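Local coordinates for protein sialidase B (Streptococcus pneumoniae serotype 4, PDB 4XJW) that cleaves alpha-2,3, alpha-2,6 and alpha-2,8 linked terminal sialic acids from glycoconjugates as a family 33 glycosyl hydrolase, acting as an intramolecular trans-sialidase, at residues A[210-215]-A[290-295]; A[217-222]-A[617-622]; A[300-305]-A[421-426]. The protein carries 1 engineered substitution. One frame throughout, in Å; residues are numbered along the deposited sequence.

Contact 1 of 3, residues A[210-215]-A[290-295]. With OPX ((1s,3R,4S)-1-[(cyclohexylamino)methyl]-3,4-dihydroxycyclopentanesulfonic acid), chain B.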
loop_
_atom_site.group_PDB
_atom_site.type_symbol
_atom_site.label_atom_id
_atom_site.label_comp_id
_atom_site.label_asym_id
_atom_site.label_seq_id
_atom_site.Cartn_x
_atom_site.Cartn_y
_atom_site.Cartn_z
ATOM N N THR A 210 -5.010 -3.804 -5.415
ATOM C CA THR A 210 -6.127 -4.587 -5.943
ATOM C C THR A 210 -5.578 -5.628 -6.921
ATOM O O THR A 210 -4.462 -5.484 -7.439
ATOM C CB THR A 210 -7.204 -3.727 -6.646
ATOM O OG1 THR A 210 -6.786 -3.428 -7.983
ATOM C CG2 THR A 210 -7.478 -2.418 -5.872
ATOM N N LEU A 211 -6.358 -6.689 -7.133
ATOM C CA LEU A 211 -6.072 -7.710 -8.152
ATOM C C LEU A 211 -7.387 -8.165 -8.748
ATOM O O LEU A 211 -8.387 -8.229 -8.060
ATOM C CB LEU A 211 -5.381 -8.923 -7.513
ATOM C CG LEU A 211 -3.934 -8.823 -7.040
ATOM C CD1 LEU A 211 -3.537 -10.076 -6.256
ATOM C CD2 LEU A 211 -2.998 -8.592 -8.216
ATOM N N TYR A 212 -7.381 -8.510 -10.029
ATOM C CA TYR A 212 -8.585 -8.986 -10.688
ATOM C C TYR A 212 -8.166 -9.824 -11.884
ATOM O O TYR A 212 -7.284 -9.426 -12.655
ATOM C CB TYR A 212 -9.418 -7.801 -11.176
ATOM C CG TYR A 212 -10.837 -8.141 -11.585
ATOM C CD1 TYR A 212 -11.112 -8.717 -12.824
ATOM C CD2 TYR A 212 -11.896 -7.874 -10.743
ATOM C CE1 TYR A 212 -12.415 -9.014 -13.203
ATOM C CE2 TYR A 212 -13.197 -8.162 -11.107
ATOM C CZ TYR A 212 -13.452 -8.726 -12.335
ATOM O OH TYR A 212 -14.756 -9.008 -12.677
ATOM N N THR A 213 -8.799 -10.980 -12.040
ATOM C CA THR A 213 -8.450 -11.892 -13.129
ATOM C C THR A 213 -9.435 -11.691 -14.271
ATOM O O THR A 213 -10.637 -11.918 -14.119
ATOM C CB THR A 213 -8.478 -13.340 -12.649
ATOM O OG1 THR A 213 -7.565 -13.482 -11.555
ATOM C CG2 THR A 213 -8.082 -14.299 -13.773
ATOM N N LEU A 214 -8.903 -11.251 -15.410
ATOM C CA LEU A 214 -9.710 -10.977 -16.599
ATOM C C LEU A 214 -10.027 -12.261 -17.359
ATOM O O LEU A 214 -9.372 -13.299 -17.170
ATOM C CB LEU A 214 -9.001 -9.967 -17.518
ATOM C CG LEU A 214 -8.613 -8.648 -16.831
ATOM C CD1 LEU A 214 -7.864 -7.761 -17.830
ATOM C CD2 LEU A 214 -9.850 -7.939 -16.310
ATOM N N SER A 215 -11.052 -12.185 -18.203
ATOM C CA SER A 215 -11.497 -13.358 -18.966
ATOM C C SER A 215 -10.418 -13.906 -19.906
ATOM O O SER A 215 -10.379 -15.114 -20.202
ATOM C CB SER A 215 -12.780 -13.039 -19.728
ATOM O OG SER A 215 -12.569 -12.102 -20.767
ATOM N N SER A 290 -9.001 2.531 -5.153
ATOM C CA SER A 290 -9.498 2.088 -6.445
ATOM C C SER A 290 -10.134 0.709 -6.395
ATOM O O SER A 290 -9.881 -0.083 -5.472
ATOM C CB SER A 290 -8.390 2.123 -7.504
ATOM O OG SER A 290 -7.365 1.181 -7.229
ATOM N N SER A 291 -10.928 0.416 -7.422
ATOM C CA SER A 291 -11.643 -0.855 -7.521
ATOM C C SER A 291 -11.831 -1.207 -8.996
ATOM O O SER A 291 -12.094 -0.315 -9.816
ATOM C CB SER A 291 -13.003 -0.769 -6.818
ATOM O OG SER A 291 -13.507 -2.067 -6.580
ATOM N N ILE A 292 -11.712 -2.497 -9.327
ATOM C CA ILE A 292 -11.745 -2.964 -10.719
ATOM C C ILE A 292 -12.833 -4.014 -10.960
ATOM O O ILE A 292 -13.085 -4.858 -10.101
ATOM C CB ILE A 292 -10.393 -3.585 -11.118
ATOM C CG1 ILE A 292 -9.312 -2.516 -11.197
ATOM C CG2 ILE A 292 -10.487 -4.279 -12.478
ATOM C CD1 ILE A 292 -7.912 -3.117 -11.315
ATOM N N VAL A 293 -13.465 -3.968 -12.133
ATOM C CA VAL A 293 -14.336 -5.049 -12.568
ATOM C C VAL A 293 -14.217 -5.185 -14.078
ATOM O O VAL A 293 -13.805 -4.243 -14.764
ATOM C CB VAL A 293 -15.801 -4.763 -12.156
ATOM C CG1 VAL A 293 -16.419 -3.765 -13.118
ATOM C CG2 VAL A 293 -16.612 -6.049 -12.149
ATOM N N GLU A 294 -14.525 -6.367 -14.598
ATOM C CA GLU A 294 -14.588 -6.534 -16.051
ATOM C C GLU A 294 -16.033 -6.692 -16.475
ATOM O O GLU A 294 -16.797 -7.411 -15.827
ATOM C CB GLU A 294 -13.749 -7.720 -16.524
ATOM C CG GLU A 294 -13.720 -7.865 -18.056
ATOM C CD GLU A 294 -12.670 -8.855 -18.528
ATOM O OE1 GLU A 294 -12.694 -10.004 -18.048
ATOM O OE2 GLU A 294 -11.817 -8.475 -19.362
ATOM N N ASP A 295 -16.405 -6.016 -17.562
ATOM C CA ASP A 295 -17.767 -6.066 -18.083
ATOM C C ASP A 295 -17.880 -7.050 -19.236
ATOM O O ASP A 295 -17.158 -6.937 -20.224
ATOM C CB ASP A 295 -18.207 -4.671 -18.530
ATOM C CG ASP A 295 -19.551 -4.680 -19.228
ATOM O OD1 ASP A 295 -20.460 -5.405 -18.764
ATOM O OD2 ASP A 295 -19.691 -3.948 -20.224
HETATM C CAF OPX B . -10.187 -19.174 -12.831
HETATM C CAG OPX B . -11.427 -19.097 -13.672
HETATM C CAH OPX B . -9.624 -17.807 -12.609
HETATM C CAI OPX B . -12.443 -18.189 -13.046
HETATM C CAJ OPX B . -10.624 -16.870 -11.996
HETATM C CAK OPX B . -12.593 -14.590 -12.188
HETATM C CAL OPX B . -13.252 -13.822 -9.838
HETATM C CAM OPX B . -12.914 -12.161 -11.534
HETATM C CAO OPX B . -12.973 -12.498 -9.224
HETATM C CAP OPX B . -12.210 -11.769 -10.244
HETATM C CAQ OPX B . -11.888 -16.817 -12.821
HETATM C CAR OPX B . -13.402 -13.585 -11.312
HETATM N NAN OPX B . -12.927 -16.022 -12.145
HETATM O OAA OPX B . -15.562 -15.114 -11.523
HETATM O OAB OPX B . -15.898 -12.804 -10.846
HETATM O OAC OPX B . -12.274 -12.623 -8.034
HETATM O OAD OPX B . -10.903 -12.166 -10.316
HETATM O OAE OPX B . -15.320 -13.295 -13.125
HETATM S SAS OPX B . -15.142 -13.709 -11.728
HETATM O O HOH W 1 -10.443 -10.184 -20.929
#
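S290 meets T210 through its carbonyl O, 3.4 Å from T210 CG2, while the hydroxyls of both residues are hydrogen-bonded to S222. I292 follows, with CD1 3.5 Å from T210 OG1. With CG1 beside the backbone N (chi1 -69°), CG2 stands anti to it and packs on Y212 CB at 3.9 Å; I292 O approaches Y212 CD2 obliquely at 3.3 Å. V293 CB points away from 210-215, yet CG2, anti to its backbone N, comes back to 3.5 Å from Y212 OH. Its carbonyl carbon covers one face of that ring; over the centre of the opposite face sits the inhibitor's cyclopentane, OPX CAP 3.7 Å above the plane. E294 N gives Y212 OH a weak but nearly straight bond. E294 OE1 uses its syn lone pair to accept S215 N at 2.7 Å, and OE2 accepts a water also bonded to S215 OG. The L214 and E294 side chains cross at about a right angle, with L214 CD2 against the carboxylate. T213 N bonds to OPX OAD. Y212 is thus clamped in the OPX pocket between segments running in nearly the same direction (8° apart) without backbone pairing, as in adjoining blades of a sialidase beta-propeller.

Contact 2 of 3, residues A[217-222]-A[617-622]. With OPX ((1s,3R,4S)-1-[(cyclohexylamino)methyl]-3,4-dihydroxycyclopentanesulfonic acid), chain B.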
loop_
_atom_site.group_PDB
_atom_site.type_symbol
_atom_site.label_atom_id
_atom_site.label_comp_id
_atom_site.label_asym_id
_atom_site.label_seq_id
_atom_site.Cartn_x
_atom_site.Cartn_y
_atom_site.Cartn_z
ATOM N N GLY A 217 -7.422 -14.182 -19.159
ATOM C CA GLY A 217 -6.385 -14.787 -18.330
ATOM C C GLY A 217 -5.361 -13.773 -17.837
ATOM O O GLY A 217 -4.531 -14.072 -16.967
ATOM N N ARG A 218 -5.398 -12.582 -18.420
ATOM C CA ARG A 218 -4.585 -11.475 -17.917
ATOM C C ARG A 218 -5.026 -11.122 -16.497
ATOM O O ARG A 218 -6.214 -11.058 -16.210
ATOM C CB ARG A 218 -4.689 -10.255 -18.835
ATOM C CG ARG A 218 -3.993 -9.008 -18.288
ATOM C CD ARG A 218 -3.960 -7.893 -19.334
ATOM N NE ARG A 218 -3.035 -8.198 -20.423
ATOM C CZ ARG A 218 -2.808 -7.395 -21.458
ATOM N NH1 ARG A 218 -3.438 -6.231 -21.557
ATOM N NH2 ARG A 218 -1.945 -7.760 -22.398
ATOM N N VAL A 219 -4.060 -10.933 -15.612
ATOM C CA VAL A 219 -4.351 -10.525 -14.241
ATOM C C VAL A 219 -3.969 -9.054 -14.125
ATOM O O VAL A 219 -2.853 -8.671 -14.486
ATOM C CB VAL A 219 -3.555 -11.368 -13.227
ATOM C CG1 VAL A 219 -3.874 -10.919 -11.801
ATOM C CG2 VAL A 219 -3.889 -12.846 -13.395
ATOM N N LEU A 220 -4.902 -8.234 -13.648
ATOM C CA LEU A 220 -4.722 -6.784 -13.569
ATOM C C LEU A 220 -4.611 -6.372 -12.106
ATOM O O LEU A 220 -5.277 -6.946 -11.230
ATOM C CB LEU A 220 -5.911 -6.068 -14.211
ATOM C CG LEU A 220 -5.889 -4.539 -14.339
ATOM C CD1 LEU A 220 -4.715 -4.119 -15.209
ATOM C CD2 LEU A 220 -7.211 -4.012 -14.912
ATOM N N SER A 221 -3.748 -5.397 -11.837
ATOM C CA SER A 221 -3.618 -4.840 -10.487
ATOM C C SER A 221 -3.689 -3.333 -10.554
ATOM O O SER A 221 -3.109 -2.718 -11.437
ATOM C CB SER A 221 -2.285 -5.273 -9.855
ATOM O OG SER A 221 -2.043 -4.620 -8.603
ATOM N N SER A 222 -4.408 -2.733 -9.609
ATOM C CA SER A 222 -4.337 -1.281 -9.419
ATOM C C SER A 222 -3.841 -0.941 -8.019
ATOM O O SER A 222 -3.799 -1.809 -7.136
ATOM C CB SER A 222 -5.666 -0.578 -9.720
ATOM O OG SER A 222 -6.694 -0.963 -8.832
ATOM N N ALA A 617 -5.157 -7.736 -1.401
ATOM C CA ALA A 617 -5.874 -8.104 -2.604
ATOM C C ALA A 617 -5.635 -9.584 -2.869
ATOM O O ALA A 617 -4.487 -10.062 -2.806
ATOM C CB ALA A 617 -5.386 -7.249 -3.771
ATOM N N ILE A 618 -6.710 -10.317 -3.159
ATOM C CA ILE A 618 -6.563 -11.710 -3.566
ATOM C C ILE A 618 -7.315 -12.028 -4.850
ATOM O O ILE A 618 -8.396 -11.500 -5.113
ATOM C CB ILE A 618 -6.967 -12.702 -2.450
ATOM C CG1 ILE A 618 -8.412 -12.477 -1.990
ATOM C CG2 ILE A 618 -5.976 -12.627 -1.272
ATOM C CD1 ILE A 618 -8.887 -13.574 -1.037
ATOM N N THR A 619 -6.731 -12.892 -5.665
ATOM C CA THR A 619 -7.453 -13.360 -6.836
ATOM C C THR A 619 -7.018 -14.757 -7.207
ATOM O O THR A 619 -5.870 -15.140 -6.979
ATOM C CB THR A 619 -7.350 -12.364 -8.020
ATOM O OG1 THR A 619 -8.439 -12.591 -8.918
ATOM C CG2 THR A 619 -6.005 -12.492 -8.779
ATOM N N GLU A 620 -7.953 -15.525 -7.756
ATOM C CA GLU A 620 -7.616 -16.818 -8.326
ATOM C C GLU A 620 -6.994 -16.580 -9.681
ATOM O O GLU A 620 -7.599 -15.962 -10.561
ATOM C CB GLU A 620 -8.859 -17.703 -8.450
ATOM C CG GLU A 620 -8.545 -19.092 -8.994
ATOM C CD GLU A 620 -9.758 -19.992 -9.052
ATOM O OE1 GLU A 620 -10.857 -19.562 -8.641
ATOM O OE2 GLU A 620 -9.610 -21.139 -9.540
ATOM N N LEU A 621 -5.761 -17.045 -9.826
ATOM C CA LEU A 621 -5.058 -16.981 -11.098
ATOM C C LEU A 621 -5.679 -18.015 -12.035
ATOM O O LEU A 621 -6.327 -18.977 -11.577
ATOM C CB LEU A 621 -3.561 -17.222 -10.886
ATOM C CG LEU A 621 -2.991 -16.294 -9.803
ATOM C CD1 LEU A 621 -1.600 -16.705 -9.385
ATOM C CD2 LEU A 621 -3.006 -14.843 -10.263
ATOM N N PRO A 622 -5.525 -17.813 -13.350
ATOM C CA PRO A 622 -6.147 -18.751 -14.291
ATOM C C PRO A 622 -5.678 -20.193 -14.124
ATOM O O PRO A 622 -6.405 -21.099 -14.532
ATOM C CB PRO A 622 -5.710 -18.216 -15.656
ATOM C CG PRO A 622 -5.488 -16.758 -15.431
ATOM C CD PRO A 622 -4.910 -16.663 -14.040
HETATM C CAF OPX B . -10.187 -19.174 -12.831
HETATM C CAG OPX B . -11.427 -19.097 -13.672
HETATM C CAH OPX B . -9.624 -17.807 -12.609
HETATM C CAI OPX B . -12.443 -18.189 -13.046
HETATM C CAJ OPX B . -10.624 -16.870 -11.996
HETATM C CAK OPX B . -12.593 -14.590 -12.188
HETATM C CAL OPX B . -13.252 -13.822 -9.838
HETATM C CAM OPX B . -12.914 -12.161 -11.534
HETATM C CAO OPX B . -12.973 -12.498 -9.224
HETATM C CAP OPX B . -12.210 -11.769 -10.244
HETATM C CAQ OPX B . -11.888 -16.817 -12.821
HETATM C CAR OPX B . -13.402 -13.585 -11.312
HETATM N NAN OPX B . -12.927 -16.022 -12.145
HETATM O OAA OPX B . -15.562 -15.114 -11.523
HETATM O OAB OPX B . -15.898 -12.804 -10.846
HETATM O OAC OPX B . -12.274 -12.623 -8.034
HETATM O OAD OPX B . -10.903 -12.166 -10.316
HETATM O OAE OPX B . -15.320 -13.295 -13.125
HETATM S SAS OPX B . -15.142 -13.709 -11.728
#
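V219 spreads its two methyls over three residues of 617-622. CG1, anti to the backbone N (chi1 180°), meets T619 CG2 tip to tip at 4.0 Å. CG2, beside the backbone N and anti to the carbonyl carbon, touches L621 CD2 at 3.8 Å, the two side chains crossing at about a right angle, and also lies 4.0 Å from P622 CD. P622 in turn presses its CG against the backbone of G217, 3.2 Å from the carbonyl O and 3.6 Å from CA. G217 has a positive phi (100°), where a side chain would collide with the carbonyl O of the residue before.

Around these contacts the polar groups look elsewhere. T619 places OG1 anti to its backbone N, on a different branch from the methyl that meets V219, and there receives a weak bond from OPX OAD, 2.9 Å away. The carbon chain of E620 flanks the ligand's cyclohexyl ring, CG 4.0 Å from OPX CAH. T213, on the strand next to 219-226, supplies the polar link between the two sheets, its OG1 bonded to T619 OG1 and E620 O. Farther out, W251 packs on V219 and Y649 on L621, and R218 forms salt bridges with D245 and E431.

Segments 217-222 and 617-622 thus touch without a hydrogen bond, through apolar side chains and one carbonyl-to-ring contact, G217 O on P622 CG. T619 uses its methyl for V219 and its hydroxyl for OPX, while E620, whose CB points away from 217-222, lines the ligand.

Contact 3 of 3, residues A[300-305]-A[421-426]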
loop_
_atom_site.group_PDB
_atom_site.type_symbol
_atom_site.label_atom_id
_atom_site.label_comp_id
_atom_site.label_asym_id
_atom_site.label_seq_id
_atom_site.Cartn_x
_atom_site.Cartn_y
_atom_site.Cartn_z
ATOM N N LYS A 300 -15.156 -4.259 -21.756
ATOM C CA LYS A 300 -14.285 -3.254 -21.156
ATOM C C LYS A 300 -13.917 -3.608 -19.714
ATOM O O LYS A 300 -14.656 -4.290 -19.004
ATOM C CB LYS A 300 -14.936 -1.864 -21.179
ATOM C CG LYS A 300 -15.149 -1.272 -22.571
ATOM C CD LYS A 300 -15.731 0.132 -22.479
ATOM C CE LYS A 300 -16.017 0.710 -23.862
ATOM N NZ LYS A 300 -16.689 2.038 -23.782
ATOM N N THR A 301 -12.745 -3.158 -19.294
ATOM C CA THR A 301 -12.390 -3.208 -17.886
ATOM C C THR A 301 -12.768 -1.854 -17.330
ATOM O O THR A 301 -12.531 -0.823 -17.971
ATOM C CB THR A 301 -10.880 -3.449 -17.696
ATOM O OG1 THR A 301 -10.501 -4.645 -18.383
ATOM C CG2 THR A 301 -10.539 -3.595 -16.228
ATOM N N ILE A 302 -13.377 -1.853 -16.150
ATOM C CA ILE A 302 -13.848 -0.625 -15.532
ATOM C C ILE A 302 -13.172 -0.405 -14.182
ATOM O O ILE A 302 -13.144 -1.300 -13.339
ATOM C CB ILE A 302 -15.369 -0.652 -15.388
ATOM C CG1 ILE A 302 -16.013 -0.747 -16.775
ATOM C CG2 ILE A 302 -15.853 0.558 -14.611
ATOM C CD1 ILE A 302 -17.517 -0.901 -16.743
ATOM N N LEU A 303 -12.613 0.785 -13.983
ATOM C CA LEU A 303 -11.949 1.109 -12.722
ATOM C C LEU A 303 -12.588 2.335 -12.092
ATOM O O LEU A 303 -12.789 3.356 -12.757
ATOM C CB LEU A 303 -10.434 1.309 -12.950
ATOM C CG LEU A 303 -9.527 1.659 -11.756
ATOM C CD1 LEU A 303 -8.108 1.167 -11.996
ATOM C CD2 LEU A 303 -9.481 3.160 -11.507
ATOM N N LEU A 304 -12.927 2.221 -10.814
ATOM C CA LEU A 304 -13.451 3.357 -10.069
ATOM C C LEU A 304 -12.429 3.804 -9.016
ATOM O O LEU A 304 -11.605 3.009 -8.568
ATOM C CB LEU A 304 -14.795 3.013 -9.408
ATOM C CG LEU A 304 -16.071 3.227 -10.226
ATOM C CD1 LEU A 304 -16.060 2.432 -11.516
ATOM C CD2 LEU A 304 -17.291 2.872 -9.386
ATOM N N ALA A 305 -12.478 5.077 -8.631
ATOM C CA ALA A 305 -11.674 5.594 -7.515
ATOM C C ALA A 305 -12.342 6.814 -6.900
ATOM O O ALA A 305 -13.144 7.473 -7.552
ATOM C CB ALA A 305 -10.247 5.943 -7.972
ATOM N N ILE A 421 -16.749 10.255 -6.664
ATOM C CA ILE A 421 -16.328 8.983 -7.252
ATOM C C ILE A 421 -16.232 9.175 -8.752
ATOM O O ILE A 421 -17.127 9.766 -9.356
ATOM C CB ILE A 421 -17.317 7.837 -6.953
ATOM C CG1 ILE A 421 -17.405 7.585 -5.452
ATOM C CG2 ILE A 421 -16.889 6.539 -7.656
ATOM C CD1 ILE A 421 -18.372 6.461 -5.064
ATOM N N ALA A 422 -15.145 8.696 -9.350
ATOM C CA ALA A 422 -15.014 8.747 -10.805
ATOM C C ALA A 422 -14.798 7.357 -11.347
ATOM O O ALA A 422 -14.396 6.466 -10.607
ATOM C CB ALA A 422 -13.883 9.641 -11.215
ATOM N N MET A 423 -15.029 7.203 -12.648
ATOM C CA MET A 423 -14.813 5.931 -13.323
ATOM C C MET A 423 -13.972 6.149 -14.571
ATOM O O MET A 423 -14.053 7.206 -15.200
ATOM C CB MET A 423 -16.152 5.284 -13.679
ATOM C CG MET A 423 -16.897 5.944 -14.799
ATOM S SD MET A 423 -18.282 4.938 -15.371
ATOM C CE MET A 423 -17.704 3.308 -15.125
ATOM N N THR A 424 -13.136 5.167 -14.902
ATOM C CA THR A 424 -12.470 5.143 -16.188
ATOM C C THR A 424 -12.639 3.743 -16.749
ATOM O O THR A 424 -12.987 2.809 -16.008
ATOM C CB THR A 424 -10.970 5.537 -16.096
ATOM O OG1 THR A 424 -10.404 5.511 -17.415
ATOM C CG2 THR A 424 -10.185 4.581 -15.193
ATOM N N THR A 425 -12.433 3.611 -18.053
ATOM C CA THR A 425 -12.549 2.323 -18.718
ATOM C C THR A 425 -11.321 2.068 -19.565
ATOM O O THR A 425 -10.611 2.993 -19.948
ATOM C CB THR A 425 -13.783 2.234 -19.633
ATOM O OG1 THR A 425 -13.612 3.107 -20.756
ATOM C CG2 THR A 425 -15.066 2.602 -18.885
ATOM N N SER A 426 -11.075 0.799 -19.856
ATOM C CA SER A 426 -10.013 0.425 -20.768
ATOM C C SER A 426 -10.583 -0.535 -21.788
ATOM O O SER A 426 -11.301 -1.473 -21.436
ATOM C CB SER A 426 -8.855 -0.249 -20.039
ATOM O OG SER A 426 -7.935 -0.762 -20.995
HETATM O O HOH W 2 -15.752 3.895 -22.013
#
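K300 lays its extended side chain across T425, CD 4.0 Å from T425 CB, and its NZ donates to a water that is also bonded to T425 OG1. T301 then opens the antiparallel pairing with S426: T301 N bonds to S426 O at 3.1 Å and S426 N to T301 O. I302 faces T425 as a non-hydrogen-bonded pair, their side chains side by side, but its tightest neighbour is M423. I302 CG2 and M423 CE are only 3.4 Å apart, closer than usual for two carbons. The methionine is bent at its end, chi3 of -32° bringing CE to this position. L303 forms the next hydrogen-bonded pair with T424; T424 N bonds to L303 O at 2.8 Å. T424 CG2 touches L303 CB at 4.0 Å, while T424 OG1 is bonded to E434 O. L304 lies beside M423, CD1 3.6 Å from M423 CB, and its CD2 meets I421 CG2 obliquely at 4.1 Å. A305 completes the register with two backbone bonds to A422.

T424 to S426 open the BNR 2 repeat. S426 OG binds S432 O and the amides of N428 and G430, which ties it to the turn that follows, consistent with an Asp-box. Strand 301-308 lies between 420-426 and 286-294, with 437-438 outermost beyond 420-426. I302 and L304 pack on strand 466-472 of the following blade; L303 and A305 face strand 237-244 of the preceding one.

In the fold
All three contacts are largely buried, but they differ in whether they act within one blade or between blades. Contact 3 lies within one sheet and is held by six backbone hydrogen bonds. Contacts 1 and 2 lie between sheets: contact 1 mixes packing with a carboxylate-amide bond near its exposed end, whereas contact 2 relies on apolar contact. Contacts 1 and 2 share a sheet through the adjacent strands 205-213 and 219-226, touch where T210 CA packs on A617 CB, and both reach OPX. Contact 1 passes directly into contact 3, V293 O probably accepting I302 N. Contacts 2 and 3, about 16 Å apart between centres, meet through L220 and T301 and through S222 and L303.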